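PDB 3RMG: octaprenyl-diphosphate synthase from Bacteroides thetaiotaomicron, which is probably a magnesium-dependent prenyltransferase of the FPP/GGPP synthase family that builds isoprenoid chains from isoprenyl diphosphates. Local coordinates for residues S7-P12 with R315-Y320; A73-L78 with V124-T129; N131-R136 with A185-Q190; F217-S222 with N231-G236; T239-Y244 with E285-T290. All coordinates share one frame; numbering follows the deposited sequence.

How the interactions relate
The five contacts tie together one all-helical subunit, and interaction 1 closes the longest loop: it brings helix 5-10 onto helix 309-323, with the other four nested inside it and following one another in series along the chain. Interactions 2 and 3 touch, their centres about 11 Å apart, because helix 102-128 runs on into helix 132-154; both also reach the second subunit. Interactions 4 and 5 form the other cluster, with centres about 14 Å apart and Tyr219 OH hydrogen-bonded to Thr239 OG1. The two clusters lie on opposite sides of the chain's centre, so one set packs beside the dimer interface and the other by the second aspartate-rich motif.

Interaction 1: S7-P12 with R315-Y320; sequences SLIKTP and RTYLDY
Ile9 does most of the packing here, driving its branched side chain into helix 309-323. Its CD1 comes within 3.6 Å of Tyr317 CA, and Ile9 CG1 rests 3.8 Å from Thr316 CB. CG1 stands beside its own backbone N (chi1 -67°), the branch from which CD1 continues to the Tyr317 backbone. The other branch, CG2, meets the edge of the Tyr317 ring at CD1, 4.3 Å away. On the looser side, partly exposed Leu8 buries a smaller share; it crosses Thr316 at about a right angle, its CD1 3.9 Å from Thr316 OG1, a hydroxyl bonded to Leu312 O. Partly exposed Tyr320 offers just its CB, 4.3 Å from Ile9 CD1. An alanine in place of Ile9 would probably open a gap beside Thr316 and the Tyr317 backbone, and leave the ring edge without its CG2 neighbour. Helix 50-62 closes in as well: Ile53 touches both Ile9 and Tyr317, Met50 O is bonded to Tyr317 OH, and Leu318 turns to helix 283-302.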
# COMPACT_ATOMS: atom_id res chain seq x y z
N SER A 7 0.85 -35.88 -2.03
CA SER A 7 -0.26 -36.35 -1.21
C SER A 7 0.06 -36.22 0.29
O SER A 7 -0.75 -35.70 1.05
CB SER A 7 -0.64 -37.80 -1.56
OG SER A 7 -1.73 -38.24 -0.76
N LEU A 8 1.24 -36.68 0.71
CA LEU A 8 1.66 -36.55 2.10
C LEU A 8 1.60 -35.10 2.57
O LEU A 8 1.35 -34.84 3.75
CB LEU A 8 3.06 -37.09 2.30
CG LEU A 8 3.26 -38.58 2.06
CD1 LEU A 8 4.75 -38.94 2.20
CD2 LEU A 8 2.42 -39.36 3.03
N ILE A 9 1.81 -34.17 1.64
CA ILE A 9 1.81 -32.75 1.95
C ILE A 9 0.42 -32.09 2.00
O ILE A 9 0.12 -31.35 2.93
CB ILE A 9 2.66 -31.97 0.94
CG1 ILE A 9 4.14 -32.32 1.07
CG2 ILE A 9 2.44 -30.47 1.10
CD1 ILE A 9 4.99 -31.79 -0.11
N LYS A 10 -0.41 -32.36 0.99
CA LYS A 10 -1.68 -31.63 0.83
C LYS A 10 -2.88 -32.37 1.38
O LYS A 10 -3.79 -31.75 1.93
CB LYS A 10 -1.96 -31.35 -0.66
CG LYS A 10 -0.81 -30.76 -1.45
CD LYS A 10 -1.33 -29.97 -2.66
CE LYS A 10 -0.19 -29.60 -3.62
NZ LYS A 10 -0.58 -28.54 -4.60
N THR A 11 -2.91 -33.68 1.23
CA THR A 11 -4.09 -34.45 1.63
C THR A 11 -4.61 -34.03 3.01
O THR A 11 -5.80 -33.77 3.16
CB THR A 11 -3.84 -35.97 1.61
OG1 THR A 11 -3.41 -36.38 0.29
CG2 THR A 11 -5.12 -36.70 1.97
N PRO A 12 -3.71 -33.93 4.01
CA PRO A 12 -4.12 -33.64 5.39
C PRO A 12 -4.73 -32.26 5.53
O PRO A 12 -5.38 -31.97 6.55
CB PRO A 12 -2.82 -33.74 6.19
CG PRO A 12 -1.84 -34.45 5.28
CD PRO A 12 -2.25 -34.06 3.89
N ARG A 315 8.00 -32.30 6.87
CA ARG A 315 9.27 -32.83 6.43
C ARG A 315 9.27 -33.04 4.92
O ARG A 315 10.24 -32.71 4.26
CB ARG A 315 9.65 -34.11 7.18
CG ARG A 315 9.87 -33.88 8.67
CD ARG A 315 10.64 -35.00 9.33
NE ARG A 315 10.11 -36.32 9.01
CZ ARG A 315 9.04 -36.87 9.58
NH1 ARG A 315 8.66 -38.09 9.24
NH2 ARG A 315 8.34 -36.20 10.49
N THR A 316 8.18 -33.57 4.37
CA THR A 316 8.06 -33.78 2.93
C THR A 316 8.02 -32.45 2.17
O THR A 316 8.64 -32.29 1.14
CB THR A 316 6.80 -34.60 2.56
OG1 THR A 316 6.72 -35.77 3.38
CG2 THR A 316 6.84 -35.04 1.10
N TYR A 317 7.27 -31.49 2.69
CA TYR A 317 7.29 -30.14 2.13
C TYR A 317 8.74 -29.64 2.01
O TYR A 317 9.17 -29.15 0.97
CB TYR A 317 6.52 -29.24 3.07
CG TYR A 317 6.40 -27.78 2.68
CD1 TYR A 317 5.28 -27.32 1.99
CD2 TYR A 317 7.37 -26.87 3.06
CE1 TYR A 317 5.15 -25.97 1.66
CE2 TYR A 317 7.26 -25.52 2.73
CZ TYR A 317 6.15 -25.08 2.04
OH TYR A 317 6.03 -23.75 1.72
N LEU A 318 9.51 -29.78 3.08
CA LEU A 318 10.84 -29.21 3.09
C LEU A 318 11.78 -29.99 2.17
O LEU A 318 12.63 -29.40 1.51
CB LEU A 318 11.38 -29.08 4.53
CG LEU A 318 12.70 -28.32 4.72
CD1 LEU A 318 12.80 -27.13 3.77
CD2 LEU A 318 12.87 -27.86 6.15
N ASP A 319 11.60 -31.31 2.08
CA ASP A 319 12.36 -32.12 1.12
C ASP A 319 12.05 -31.70 -0.31
O ASP A 319 12.93 -31.69 -1.16
CB ASP A 319 12.05 -33.60 1.28
CG ASP A 319 12.82 -34.23 2.43
OD1 ASP A 319 12.36 -35.27 2.94
OD2 ASP A 319 13.88 -33.70 2.81
N TYR A 320 10.80 -31.36 -0.57
CA TYR A 320 10.34 -31.02 -1.90
C TYR A 320 10.85 -29.65 -2.32
O TYR A 320 11.23 -29.44 -3.47
CB TYR A 320 8.81 -31.06 -1.93
CG TYR A 320 8.20 -31.14 -3.30
CD1 TYR A 320 7.86 -32.37 -3.86
CD2 TYR A 320 7.92 -29.98 -4.03
CE1 TYR A 320 7.28 -32.45 -5.11
CE2 TYR A 320 7.33 -30.05 -5.28
CZ TYR A 320 7.01 -31.29 -5.82
OH TYR A 320 6.43 -31.36 -7.07

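Interaction 2: A73-L78 with V124-T129; sequences AVSLEL and VHAEQT
Val74, Ser75 and Leu78 meet His125 and Ala126 in a buried helix-helix packing between helices 67-90 and 102-128. The axes of segments 73-78 and 124-128 run nearly antiparallel, approaching to 8.0 Å and crossing at -160°. The centrepiece is a CH-pi contact. Val74 CG1, set anti to its backbone N (chi1 176°), sits over the centre of the His125 imidazole, 3.3 Å from its centroid and 8° off the normal. Leu78 adds CD1, which reaches His125 CD2 obliquely at 3.4 Å. His125 ND1 is hydrogen-bonded to His71 ND1. One step along, Ser75 CB lies 3.9 Å from His125 CB, and Ser75 OG packs 3.6 Å from Ala126 CB while it bonds to Ser122 O, so a buried hydroxyl is satisfied at the interface. Ser75 and His125 also have the nearest CA atoms, 5.1 Å apart. Antiparallel helices of this kind build the all-alpha isoprenoid synthase fold, where helix 67-90 runs on to the first aspartate-rich motif at its C-terminal end.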
# COMPACT_ATOMS: atom_id res chain seq x y z
N ALA A 73 -3.41 -16.15 5.93
CA ALA A 73 -2.78 -16.67 4.73
C ALA A 73 -3.09 -15.80 3.51
O ALA A 73 -2.21 -15.46 2.73
CB ALA A 73 -3.19 -18.12 4.49
N VAL A 74 -4.36 -15.44 3.35
CA VAL A 74 -4.76 -14.50 2.31
C VAL A 74 -4.02 -13.17 2.47
O VAL A 74 -3.41 -12.64 1.52
CB VAL A 74 -6.27 -14.28 2.34
CG1 VAL A 74 -6.70 -13.22 1.30
CG2 VAL A 74 -6.98 -15.60 2.08
N SER A 75 -4.05 -12.62 3.68
CA SER A 75 -3.40 -11.34 3.90
C SER A 75 -1.96 -11.37 3.43
O SER A 75 -1.55 -10.52 2.65
CB SER A 75 -3.44 -10.97 5.37
OG SER A 75 -2.74 -9.76 5.57
N LEU A 76 -1.19 -12.35 3.91
CA LEU A 76 0.23 -12.40 3.61
C LEU A 76 0.47 -12.69 2.14
O LEU A 76 1.37 -12.13 1.53
CB LEU A 76 0.95 -13.41 4.51
CG LEU A 76 1.17 -12.94 5.96
CD1 LEU A 76 1.67 -14.07 6.82
CD2 LEU A 76 2.12 -11.75 6.05
N GLU A 77 -0.36 -13.54 1.55
CA GLU A 77 -0.26 -13.80 0.12
C GLU A 77 -0.57 -12.55 -0.72
O GLU A 77 0.06 -12.31 -1.74
CB GLU A 77 -1.15 -14.98 -0.26
CG GLU A 77 -0.80 -15.61 -1.60
CD GLU A 77 0.49 -16.41 -1.56
OE1 GLU A 77 1.09 -16.53 -0.47
OE2 GLU A 77 0.91 -16.93 -2.62
N LEU A 78 -1.55 -11.76 -0.29
CA LEU A 78 -1.84 -10.51 -0.96
C LEU A 78 -0.67 -9.51 -0.85
O LEU A 78 -0.33 -8.81 -1.82
CB LEU A 78 -3.12 -9.88 -0.40
CG LEU A 78 -4.39 -10.67 -0.69
CD1 LEU A 78 -5.60 -10.04 -0.02
CD2 LEU A 78 -4.58 -10.80 -2.18
N VAL A 124 -7.19 -5.50 4.98
CA VAL A 124 -8.55 -5.89 5.35
C VAL A 124 -8.54 -7.32 5.88
O VAL A 124 -9.07 -7.61 6.97
CB VAL A 124 -9.50 -5.83 4.14
CG1 VAL A 124 -10.92 -6.28 4.54
CG2 VAL A 124 -9.51 -4.43 3.54
N HIS A 125 -7.93 -8.23 5.12
CA HIS A 125 -7.88 -9.62 5.58
C HIS A 125 -7.19 -9.73 6.93
O HIS A 125 -7.66 -10.44 7.83
CB HIS A 125 -7.26 -10.51 4.52
CG HIS A 125 -8.19 -10.84 3.39
ND1 HIS A 125 -9.21 -11.76 3.51
CD2 HIS A 125 -8.27 -10.36 2.13
CE1 HIS A 125 -9.87 -11.85 2.36
NE2 HIS A 125 -9.32 -11.01 1.51
N ALA A 126 -6.09 -9.01 7.12
CA ALA A 126 -5.44 -9.07 8.42
C ALA A 126 -6.41 -8.68 9.54
O ALA A 126 -6.44 -9.30 10.60
CB ALA A 126 -4.20 -8.19 8.44
N GLU A 127 -7.22 -7.66 9.29
CA GLU A 127 -8.16 -7.19 10.30
C GLU A 127 -9.27 -8.23 10.51
O GLU A 127 -9.63 -8.57 11.65
CB GLU A 127 -8.71 -5.82 9.90
CG GLU A 127 -9.67 -5.22 10.90
CD GLU A 127 -11.06 -5.81 10.78
OE1 GLU A 127 -11.49 -6.07 9.61
OE2 GLU A 127 -11.69 -6.01 11.84
N GLN A 128 -9.79 -8.77 9.41
CA GLN A 128 -10.74 -9.88 9.50
C GLN A 128 -10.26 -11.11 10.29
O GLN A 128 -11.09 -11.97 10.63
CB GLN A 128 -11.20 -10.31 8.12
CG GLN A 128 -12.03 -9.27 7.37
CD GLN A 128 -12.55 -9.81 6.06
OE1 GLN A 128 -11.90 -9.66 5.02
NE2 GLN A 128 -13.70 -10.48 6.11
N THR A 129 -8.96 -11.21 10.61
CA THR A 129 -8.50 -12.25 11.56
C THR A 129 -8.96 -11.94 12.98
O THR A 129 -8.84 -12.78 13.88
CB THR A 129 -6.95 -12.38 11.64
OG1 THR A 129 -6.41 -11.29 12.41
CG2 THR A 129 -6.30 -12.43 10.26

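Interaction 3: N131-R136 with A185-Q190; sequences NYEIIR and AALSVQ
Leu187 CD2 lies over one face of the Glu133 carboxylate, displaced from CD toward OE1, and the two side chains cross at about a right angle. This placing makes its distances to Glu133 OE1 (3.8 Å), CD and OE2 nearly equal. The second flat group, the Asn131 amide, has CG anti to the backbone N (chi1 -177°) and stands between its own helix start and Leu187. Its OD1 turns back to the helix, where Glu133 N (3.0 Å) and Ile134 N (3.4 Å) both bond weakly to Asn131 OD1 as an N-cap. Asn131 ND2 points across the contact and lies 3.4 Å from Leu187 O. On the more buried side, Ile134 and Leu187 slide past each other in opposite directions, Ile134 CG1 being 3.8 Å from Leu187 CB. Farther on, Ile134 CD1 packs 3.9 Å from Ser188 CA. Ser188 OG bonds to Ala185 O at 2.6 Å, within its own helix, and also to Thr69 OG1. Next to the contact, Tyr132 stacks on Tyr132 of the second subunit and Arg136 forms a salt bridge with Glu127 of that subunit. An N-capped helix start thus meets the last turn of helix 174-188, close to the dimer interface of this all-alpha prenyltransferase fold.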
# COMPACT_ATOMS: atom_id res chain seq x y z
N ASN A 131 -7.40 -10.47 15.10
CA ASN A 131 -6.27 -10.73 15.99
C ASN A 131 -5.22 -9.62 15.86
O ASN A 131 -4.68 -9.40 14.77
CB ASN A 131 -5.69 -12.13 15.73
CG ASN A 131 -4.55 -12.49 16.68
OD1 ASN A 131 -3.80 -11.63 17.13
ND2 ASN A 131 -4.43 -13.77 16.99
N TYR A 132 -4.94 -8.94 16.96
CA TYR A 132 -4.10 -7.73 16.95
C TYR A 132 -2.67 -8.02 16.55
O TYR A 132 -2.06 -7.29 15.75
CB TYR A 132 -4.11 -7.05 18.34
CG TYR A 132 -5.34 -6.19 18.59
CD1 TYR A 132 -5.57 -5.04 17.83
CD2 TYR A 132 -6.25 -6.52 19.57
CE1 TYR A 132 -6.69 -4.26 18.04
CE2 TYR A 132 -7.38 -5.74 19.80
CZ TYR A 132 -7.59 -4.61 19.03
OH TYR A 132 -8.71 -3.83 19.26
N GLU A 133 -2.14 -9.10 17.13
CA GLU A 133 -0.77 -9.50 16.88
C GLU A 133 -0.59 -9.78 15.40
O GLU A 133 0.43 -9.41 14.80
CB GLU A 133 -0.45 -10.74 17.69
CG GLU A 133 -0.81 -10.54 19.17
CD GLU A 133 0.04 -11.38 20.09
OE1 GLU A 133 1.29 -11.33 19.96
OE2 GLU A 133 -0.53 -12.09 20.95
N ILE A 134 -1.60 -10.39 14.80
CA ILE A 134 -1.50 -10.73 13.40
C ILE A 134 -1.57 -9.45 12.61
O ILE A 134 -0.87 -9.28 11.61
CB ILE A 134 -2.62 -11.69 12.98
CG1 ILE A 134 -2.34 -13.09 13.56
CG2 ILE A 134 -2.73 -11.72 11.49
CD1 ILE A 134 -3.50 -14.09 13.36
N ILE A 135 -2.41 -8.53 13.06
CA ILE A 135 -2.47 -7.22 12.44
C ILE A 135 -1.12 -6.52 12.59
O ILE A 135 -0.57 -5.98 11.64
CB ILE A 135 -3.62 -6.38 13.03
CG1 ILE A 135 -4.97 -7.04 12.68
CG2 ILE A 135 -3.57 -4.96 12.49
CD1 ILE A 135 -6.19 -6.42 13.32
N ARG A 136 -0.58 -6.55 13.80
CA ARG A 136 0.74 -6.01 14.04
C ARG A 136 1.78 -6.67 13.13
O ARG A 136 2.61 -5.99 12.52
CB ARG A 136 1.13 -6.19 15.51
CG ARG A 136 2.12 -5.17 16.02
CD ARG A 136 1.71 -4.70 17.41
NE ARG A 136 1.16 -5.80 18.20
CZ ARG A 136 0.30 -5.64 19.20
NH1 ARG A 136 -0.12 -4.43 19.55
NH2 ARG A 136 -0.15 -6.70 19.87
N ALA A 185 0.53 -18.27 11.33
CA ALA A 185 -0.19 -19.54 11.46
C ALA A 185 -0.39 -19.89 12.94
O ALA A 185 -1.48 -20.26 13.33
CB ALA A 185 0.53 -20.69 10.71
N ALA A 186 0.67 -19.76 13.74
CA ALA A 186 0.61 -20.06 15.19
C ALA A 186 -0.26 -19.08 16.00
O ALA A 186 -1.10 -19.48 16.78
CB ALA A 186 2.03 -20.13 15.81
N LEU A 187 -0.05 -17.78 15.82
CA LEU A 187 -0.94 -16.80 16.43
C LEU A 187 -2.42 -17.09 16.13
O LEU A 187 -3.28 -16.92 17.00
CB LEU A 187 -0.59 -15.39 15.97
CG LEU A 187 0.77 -14.86 16.42
CD1 LEU A 187 1.19 -13.68 15.54
CD2 LEU A 187 0.78 -14.51 17.90
N SER A 188 -2.71 -17.55 14.92
CA SER A 188 -4.10 -17.74 14.48
C SER A 188 -4.83 -18.84 15.25
O SER A 188 -6.06 -18.85 15.27
CB SER A 188 -4.17 -18.03 12.98
OG SER A 188 -3.83 -19.38 12.70
N VAL A 189 -4.08 -19.76 15.85
CA VAL A 189 -4.66 -20.83 16.66
C VAL A 189 -4.34 -20.58 18.13
O VAL A 189 -4.57 -21.41 18.99
CB VAL A 189 -4.16 -22.25 16.22
CG1 VAL A 189 -4.60 -22.55 14.79
CG2 VAL A 189 -2.65 -22.36 16.31
N GLN A 190 -3.79 -19.41 18.40
CA GLN A 190 -3.70 -18.91 19.77
C GLN A 190 -2.85 -19.76 20.71
O GLN A 190 -3.26 -20.01 21.84
CB GLN A 190 -5.10 -18.76 20.36
CG GLN A 190 -6.00 -17.88 19.53
CD GLN A 190 -7.31 -17.60 20.22
OE1 GLN A 190 -7.89 -18.48 20.87
NE2 GLN A 190 -7.80 -16.37 20.08

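Interaction 4: F217-S222 with N231-G236; sequences FDYFDS and NDMLEG
The Asp218 carboxylate accepts hydrogen bonds from the first backbone amides of helix 231-234. Asp232 N donates to Asp218 OD1 at 2.8 Å with an N-H...O angle of 144°, coming from above the carboxylate plane, 40° out of it. Asn231 N gives a second, weak bond to Asp218 OD2 at 3.0 Å. With CG anti to the backbone N (chi1 -161°), the carboxylate group lies against these two successive amides. Backbone bonding between Asp218 and Gly230 extends the link to the residue just ahead of the helix. Between the carboxylates, like charges come close: Asp218 OD1 is 3.6 Å from Asp232 OD2. Asp218 is the last aspartate of the second aspartate-rich motif, a sequence that binds magnesium and diphosphate in relatives of this family. The apolar share is smaller. Met233 holds an extended side chain and brings CE obliquely to within 4.4 Å of Tyr219 CE1, while Ile271 and Ile275 of helix 268-280 pack on the same methionine. The hydroxyl of Tyr219 looks elsewhere, bonded to Thr239 OG1 and Ala242 N. Two backbone turns frame the contact. Phe217 to Phe220 make a type I beta turn, and the helix ends in a Schellman motif at Gly236, whose N bonds to Met233 O at 2.7 Å; a CB at its positive phi would jam against the carbonyl O of Glu235.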
# COMPACT_ATOMS: atom_id res chain seq x y z
N PHE A 217 19.00 -21.57 -9.37
CA PHE A 217 18.33 -21.67 -10.66
C PHE A 217 18.85 -20.65 -11.67
O PHE A 217 18.96 -20.95 -12.86
CB PHE A 217 16.82 -21.50 -10.52
CG PHE A 217 16.15 -22.65 -9.81
CD1 PHE A 217 14.95 -22.46 -9.15
CD2 PHE A 217 16.73 -23.91 -9.81
CE1 PHE A 217 14.33 -23.51 -8.50
CE2 PHE A 217 16.12 -24.96 -9.16
CZ PHE A 217 14.91 -24.76 -8.50
N ASP A 218 19.17 -19.45 -11.21
CA ASP A 218 19.60 -18.38 -12.12
C ASP A 218 20.89 -18.71 -12.88
O ASP A 218 21.17 -18.14 -13.93
CB ASP A 218 19.78 -17.08 -11.36
CG ASP A 218 19.76 -15.88 -12.26
OD1 ASP A 218 20.70 -15.06 -12.19
OD2 ASP A 218 18.81 -15.76 -13.06
N TYR A 219 21.69 -19.62 -12.34
CA TYR A 219 22.92 -20.04 -12.99
C TYR A 219 22.67 -21.12 -14.06
O TYR A 219 23.60 -21.84 -14.43
CB TYR A 219 23.91 -20.55 -11.93
CG TYR A 219 24.34 -19.51 -10.92
CD1 TYR A 219 25.64 -19.03 -10.90
CD2 TYR A 219 23.44 -19.00 -9.99
CE1 TYR A 219 26.04 -18.09 -9.98
CE2 TYR A 219 23.84 -18.05 -9.06
CZ TYR A 219 25.14 -17.59 -9.06
OH TYR A 219 25.56 -16.64 -8.15
N PHE A 220 21.43 -21.22 -14.54
CA PHE A 220 21.04 -22.26 -15.50
C PHE A 220 19.95 -21.79 -16.48
O PHE A 220 19.14 -20.93 -16.15
CB PHE A 220 20.57 -23.52 -14.78
CG PHE A 220 21.64 -24.18 -13.95
CD1 PHE A 220 22.34 -25.26 -14.44
CD2 PHE A 220 21.93 -23.72 -12.69
CE1 PHE A 220 23.32 -25.88 -13.68
CE2 PHE A 220 22.91 -24.32 -11.92
CZ PHE A 220 23.60 -25.40 -12.41
N ASP A 221 19.94 -22.39 -17.66
CA ASP A 221 19.09 -21.94 -18.76
C ASP A 221 17.60 -22.22 -18.57
O ASP A 221 16.78 -21.29 -18.57
CB ASP A 221 19.56 -22.55 -20.08
CG ASP A 221 21.00 -22.23 -20.38
OD1 ASP A 221 21.76 -23.17 -20.71
OD2 ASP A 221 21.38 -21.04 -20.28
N SER A 222 17.24 -23.49 -18.44
CA SER A 222 15.84 -23.91 -18.37
C SER A 222 14.94 -22.92 -19.11
O SER A 222 15.13 -22.66 -20.30
CB SER A 222 15.38 -24.08 -16.91
OG SER A 222 15.42 -22.85 -16.20
N ASN A 231 20.19 -13.78 -14.84
CA ASN A 231 19.39 -12.57 -14.64
C ASN A 231 19.74 -11.74 -13.41
O ASN A 231 19.89 -10.52 -13.51
CB ASN A 231 17.91 -12.92 -14.62
CG ASN A 231 17.03 -11.71 -14.77
OD1 ASN A 231 15.87 -11.81 -15.13
ND2 ASN A 231 17.61 -10.54 -14.51
N ASP A 232 19.86 -12.38 -12.25
CA ASP A 232 20.14 -11.66 -11.01
C ASP A 232 21.36 -10.76 -11.14
O ASP A 232 21.43 -9.70 -10.51
CB ASP A 232 20.35 -12.63 -9.83
CG ASP A 232 19.07 -13.35 -9.41
OD1 ASP A 232 17.97 -12.77 -9.52
OD2 ASP A 232 19.18 -14.51 -8.95
N MET A 233 22.33 -11.19 -11.94
CA MET A 233 23.54 -10.39 -12.19
C MET A 233 23.21 -9.14 -13.02
O MET A 233 23.65 -8.04 -12.69
CB MET A 233 24.64 -11.23 -12.86
CG MET A 233 25.33 -12.23 -11.94
SD MET A 233 26.77 -13.01 -12.69
CE MET A 233 27.32 -14.16 -11.44
N LEU A 234 22.43 -9.32 -14.09
CA LEU A 234 21.99 -8.21 -14.92
C LEU A 234 21.33 -7.14 -14.07
O LEU A 234 21.33 -5.96 -14.43
CB LEU A 234 20.99 -8.69 -15.97
CG LEU A 234 21.55 -9.49 -17.15
CD1 LEU A 234 20.42 -10.06 -18.00
CD2 LEU A 234 22.47 -8.60 -17.98
N GLU A 235 20.77 -7.56 -12.94
CA GLU A 235 20.06 -6.64 -12.08
C GLU A 235 20.96 -6.10 -10.97
O GLU A 235 20.58 -5.20 -10.24
CB GLU A 235 18.81 -7.31 -11.51
CG GLU A 235 18.06 -8.10 -12.55
CD GLU A 235 16.56 -7.89 -12.46
OE1 GLU A 235 16.14 -6.76 -12.14
OE2 GLU A 235 15.81 -8.86 -12.71
N GLY A 236 22.16 -6.66 -10.87
CA GLY A 236 23.16 -6.13 -9.96
C GLY A 236 23.53 -7.05 -8.80
O GLY A 236 24.29 -6.66 -7.91

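Interaction 5: T239-Y244 with E285-T290; sequences TLPALY and EYACRT
Tyr286 O, on the residue whose ring stacks with Tyr244, is gripped by two donors: Thr290 N and Thr290 OG1 both bond to it at 3.0 Å, from opposite faces of the carbonyl plane. This belongs to helix 283-302, whose segment 285-290 is crossed at 120° by segment 240-244 of helix 240-249 in the all-alpha isoprenoid synthase fold; helices 163-172 and 193-217 also pack against the pair. Across the crossing, the Tyr244 and Tyr286 rings form an offset stack with centroids 4.1 Å apart and planes 14° apart. Tyr244 CD1 lies over the centre of the Tyr286 ring, and Tyr286 CB in turn makes a CH-pi contact over the face of Tyr244, 3.7 Å from its centroid. On the opposite face of the Tyr286 ring, offset toward its rim, is Thr290 OG1. Arg289 bends at chi2 and chi3 to lay its guanidinium over Tyr286 CA, with NH2 at the edge of the Tyr286 ring. An alanine in place of Tyr244 removes the stacked ring, which would probably leave a gap over that face of Tyr286 and its ring freer to turn. Leu240 works from beside the stack: its CG lies 4.0 Å from Tyr286 CE2, while CD2 meets Thr290 OG1 tip to tip at 3.8 Å. Where the backbones are nearest, Pro241 CG touches Ala287 CB at 4.0 Å.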
# COMPACT_ATOMS: atom_id res chain seq x y z
N THR A 239 24.86 -13.67 -5.89
CA THR A 239 24.25 -14.59 -4.94
C THR A 239 25.25 -15.61 -4.42
O THR A 239 26.39 -15.67 -4.87
CB THR A 239 23.02 -15.31 -5.55
OG1 THR A 239 23.45 -16.18 -6.61
CG2 THR A 239 22.00 -14.30 -6.10
N LEU A 240 24.81 -16.43 -3.47
CA LEU A 240 25.72 -17.26 -2.70
C LEU A 240 26.80 -17.94 -3.52
O LEU A 240 27.97 -17.91 -3.16
CB LEU A 240 24.95 -18.30 -1.87
CG LEU A 240 25.81 -18.92 -0.77
CD1 LEU A 240 26.34 -17.83 0.15
CD2 LEU A 240 25.05 -19.98 0.02
N PRO A 241 26.41 -18.60 -4.62
CA PRO A 241 27.40 -19.39 -5.38
C PRO A 241 28.58 -18.51 -5.85
O PRO A 241 29.74 -18.84 -5.60
CB PRO A 241 26.59 -19.92 -6.57
CG PRO A 241 25.15 -19.81 -6.15
CD PRO A 241 25.08 -18.61 -5.26
N ALA A 242 28.26 -17.41 -6.53
CA ALA A 242 29.28 -16.47 -6.97
C ALA A 242 30.13 -16.04 -5.78
O ALA A 242 31.34 -16.25 -5.76
CB ALA A 242 28.63 -15.26 -7.65
N LEU A 243 29.48 -15.43 -4.79
CA LEU A 243 30.17 -14.97 -3.60
C LEU A 243 31.15 -16.02 -3.12
O LEU A 243 32.27 -15.70 -2.74
CB LEU A 243 29.18 -14.66 -2.48
CG LEU A 243 28.21 -13.51 -2.77
CD1 LEU A 243 27.18 -13.38 -1.65
CD2 LEU A 243 28.96 -12.19 -2.99
N TYR A 244 30.75 -17.28 -3.15
CA TYR A 244 31.62 -18.33 -2.67
C TYR A 244 32.89 -18.48 -3.51
O TYR A 244 33.98 -18.65 -2.97
CB TYR A 244 30.89 -19.66 -2.68
CG TYR A 244 31.81 -20.80 -2.35
CD1 TYR A 244 32.32 -20.97 -1.07
CD2 TYR A 244 32.19 -21.71 -3.33
CE1 TYR A 244 33.17 -22.01 -0.77
CE2 TYR A 244 33.03 -22.75 -3.05
CZ TYR A 244 33.53 -22.90 -1.77
OH TYR A 244 34.37 -23.96 -1.51
N GLU A 285 27.91 -26.43 -5.59
CA GLU A 285 28.06 -27.45 -4.56
C GLU A 285 28.01 -26.83 -3.18
O GLU A 285 27.52 -27.44 -2.23
CB GLU A 285 29.38 -28.22 -4.75
CG GLU A 285 29.51 -28.96 -6.08
CD GLU A 285 29.63 -28.01 -7.27
OE1 GLU A 285 30.36 -27.00 -7.17
OE2 GLU A 285 29.01 -28.28 -8.32
N TYR A 286 28.52 -25.61 -3.06
CA TYR A 286 28.57 -24.94 -1.77
C TYR A 286 27.23 -24.34 -1.36
O TYR A 286 26.88 -24.32 -0.18
CB TYR A 286 29.63 -23.86 -1.79
CG TYR A 286 29.59 -22.97 -0.57
CD1 TYR A 286 30.09 -23.41 0.66
CD2 TYR A 286 29.05 -21.69 -0.64
CE1 TYR A 286 30.06 -22.58 1.79
CE2 TYR A 286 29.02 -20.86 0.48
CZ TYR A 286 29.52 -21.31 1.68
OH TYR A 286 29.50 -20.47 2.77
N ALA A 287 26.49 -23.82 -2.34
CA ALA A 287 25.18 -23.26 -2.09
C ALA A 287 24.26 -24.40 -1.66
O ALA A 287 23.51 -24.27 -0.68
CB ALA A 287 24.66 -22.57 -3.33
N CYS A 288 24.35 -25.52 -2.38
CA CYS A 288 23.67 -26.77 -2.00
C CYS A 288 24.05 -27.30 -0.61
O CYS A 288 23.20 -27.82 0.12
CB CYS A 288 23.90 -27.85 -3.06
SG CYS A 288 22.80 -27.73 -4.48
N ARG A 289 25.32 -27.17 -0.23
CA ARG A 289 25.73 -27.59 1.11
C ARG A 289 25.12 -26.69 2.19
O ARG A 289 24.77 -27.14 3.27
CB ARG A 289 27.26 -27.64 1.24
CG ARG A 289 27.83 -29.04 1.17
CD ARG A 289 29.16 -29.09 0.44
NE ARG A 289 30.08 -28.04 0.87
CZ ARG A 289 30.99 -27.48 0.08
NH1 ARG A 289 31.08 -27.86 -1.19
NH2 ARG A 289 31.80 -26.53 0.54
N THR A 290 24.99 -25.41 1.89
CA THR A 290 24.41 -24.45 2.82
C THR A 290 22.91 -24.73 3.02
O THR A 290 22.41 -24.77 4.16
CB THR A 290 24.65 -23.03 2.31
OG1 THR A 290 26.06 -22.79 2.29
CG2 THR A 290 23.97 -22.00 3.21